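Local coordinates for UPF0342 protein yheA (Bacillus subtilis, PDB 2OEE) that is of unknown function but belongs to the all-helical YlbF/YmcA (Com_YlbF) family and forms a two-fold symmetric pair of chains in the crystal, at the interface of chains A and B. Coordinates in Å, arbitrary orientation; residue numbers count along the deposited sequence, not the author numbering. Chains: chain A/B, UPF0342 protein yheA.

The interface of chains A and B. Residues chain A 9, 12-13, 97, 100; chain B 5, 12, 103-104.
A:Leu12 lays its CD1 methyl over one face of the B:Phe5 ring. The methyl sits 3.6 Å from the ring centroid, displaced toward the rim on the CD1/CE1 side, a CH-pi contact. The site is a helix-packing patch of a YlbF/YmcA-family protein. Helix 5-17 of each chain meets the same helix of the other chain and the end of the partner's helix 81-104. This pairing may or may not be the biological one.

A:Leu12 holds CG anti to the backbone N (chi1 -176°), which carries its two methyls across to the ring and to B:Ile104. At the CE2/CZ rim of the ring the model places A:Leu100 impossibly close. This overlap is a modelling error, and the fit of A:Leu100 against the ring is doubtful.

The CD2 branch of A:Leu12 turns to B:Ile104 and B:Leu12. Its CD2 lies 3.7 Å from CG2 of B:Ile104. The same CD2 meets CD2 of B:Leu12 at 4.0 Å, where the two leucines cross at about a right angle, methyl against methyl.

B:Ile104 works with both branches. CG2 also packs against the backbone O of A:Ala9 at 3.7 Å. CG1 sits between the backbone N and the carbonyl carbon (chi1 69°), and the extended CD1 beyond it runs to the A:Ile97 CD1, 3.8 Å away. These two isoleucines meet tip to tip.

A:Glu13 crosses B:Ile103 at about a right angle with its chain stretched out. Its carboxylate carbon CD comes within 3.5 Å of the backbone O of B:Ile103. Both groups present acceptor oxygens, and this is van der Waals proximity rather than a hydrogen bond between the two. The aliphatic CB of A:Glu13 rests 4.0 Å from CA of B:Ile104.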
loop_
_atom_site.group_PDB
_atom_site.type_symbol
_atom_site.label_atom_id
_atom_site.label_comp_id
_atom_site.label_asym_id
_atom_site.label_seq_id
_atom_site.Cartn_x
_atom_site.Cartn_y
_atom_site.Cartn_z
ATOM N N ALA A 9 13.931 1.525 0.983
ATOM C CA ALA A 9 12.692 2.098 1.524
ATOM C C ALA A 9 12.976 3.406 2.285
ATOM O O ALA A 9 12.206 4.361 2.169
ATOM C CB ALA A 9 11.982 1.116 2.421
ATOM N N LEU A 12 13.562 6.030 -0.116
ATOM C CA LEU A 12 12.283 6.435 -0.705
ATOM C C LEU A 12 11.516 7.358 0.229
ATOM O O LEU A 12 10.932 8.340 -0.225
ATOM C CB LEU A 12 11.449 5.206 -1.109
ATOM C CG LEU A 12 10.121 5.479 -1.839
ATOM C CD1 LEU A 12 10.329 6.217 -3.175
ATOM C CD2 LEU A 12 9.351 4.134 -2.026
ATOM N N GLU A 13 11.534 7.064 1.532
ATOM C CA GLU A 13 10.985 7.992 2.537
ATOM C C GLU A 13 11.615 9.398 2.399
ATOM O O GLU A 13 10.899 10.428 2.394
ATOM C CB GLU A 13 11.209 7.434 3.963
ATOM C CG GLU A 13 10.683 8.332 5.068
ATOM C CD GLU A 13 11.154 7.934 6.448
ATOM O OE1 GLU A 13 11.992 7.013 6.553
ATOM O OE2 GLU A 13 10.681 8.556 7.444
ATOM N N ILE A 97 1.196 7.023 -3.707
ATOM C CA ILE A 97 1.527 5.831 -2.934
ATOM C C ILE A 97 1.042 4.573 -3.684
ATOM O O ILE A 97 1.745 3.556 -3.742
ATOM C CB ILE A 97 0.952 5.891 -1.493
ATOM C CG1 ILE A 97 1.561 7.073 -0.724
ATOM C CG2 ILE A 97 1.208 4.568 -0.737
ATOM C CD1 ILE A 97 3.090 7.141 -0.729
ATOM N N LEU A 100 3.520 3.875 -6.435
ATOM C CA LEU A 100 4.732 3.265 -5.913
ATOM C C LEU A 100 4.518 1.804 -5.644
ATOM O O LEU A 100 5.376 0.989 -6.004
ATOM C CB LEU A 100 5.201 3.985 -4.659
ATOM C CG LEU A 100 5.385 5.440 -5.049
ATOM C CD1 LEU A 100 5.793 6.143 -3.800
ATOM C CD2 LEU A 100 6.407 5.648 -6.232
ATOM N N PHE B 5 11.416 10.370 -6.487
ATOM C CA PHE B 5 10.620 9.342 -5.883
ATOM C C PHE B 5 10.458 8.084 -6.782
ATOM O O PHE B 5 10.504 6.939 -6.295
ATOM C CB PHE B 5 9.275 9.978 -5.603
ATOM C CG PHE B 5 8.412 9.150 -4.813
ATOM C CD1 PHE B 5 8.468 9.215 -3.433
ATOM C CD2 PHE B 5 7.545 8.284 -5.431
ATOM C CE1 PHE B 5 7.667 8.437 -2.654
ATOM C CE2 PHE B 5 6.720 7.490 -4.668
ATOM C CZ PHE B 5 6.784 7.567 -3.254
ATOM N N LEU B 12 13.775 0.136 -5.525
ATOM C CA LEU B 12 13.104 -0.709 -4.534
ATOM C C LEU B 12 12.497 -1.941 -5.184
ATOM O O LEU B 12 12.589 -3.035 -4.629
ATOM C CB LEU B 12 12.058 0.096 -3.742
ATOM C CG LEU B 12 11.345 -0.637 -2.591
ATOM C CD1 LEU B 12 12.326 -1.107 -1.500
ATOM C CD2 LEU B 12 10.223 0.281 -2.013
ATOM N N ILE B 103 6.902 2.750 6.510
ATOM C CA ILE B 103 8.169 3.498 6.453
ATOM C C ILE B 103 8.024 4.788 5.631
ATOM O O ILE B 103 8.273 5.892 6.127
ATOM C CB ILE B 103 9.319 2.625 5.890
ATOM C CG1 ILE B 103 9.723 1.569 6.932
ATOM C CG2 ILE B 103 10.531 3.489 5.438
ATOM C CD1 ILE B 103 10.762 0.558 6.445
ATOM N N ILE B 104 7.597 4.642 4.386
ATOM C CA ILE B 104 7.573 5.770 3.447
ATOM C C ILE B 104 6.482 6.786 3.771
ATOM O O ILE B 104 6.607 7.970 3.423
ATOM C CB ILE B 104 7.432 5.298 1.985
ATOM C CG1 ILE B 104 6.037 4.705 1.753
ATOM C CG2 ILE B 104 8.566 4.340 1.633
ATOM C CD1 ILE B 104 5.640 4.528 0.284
#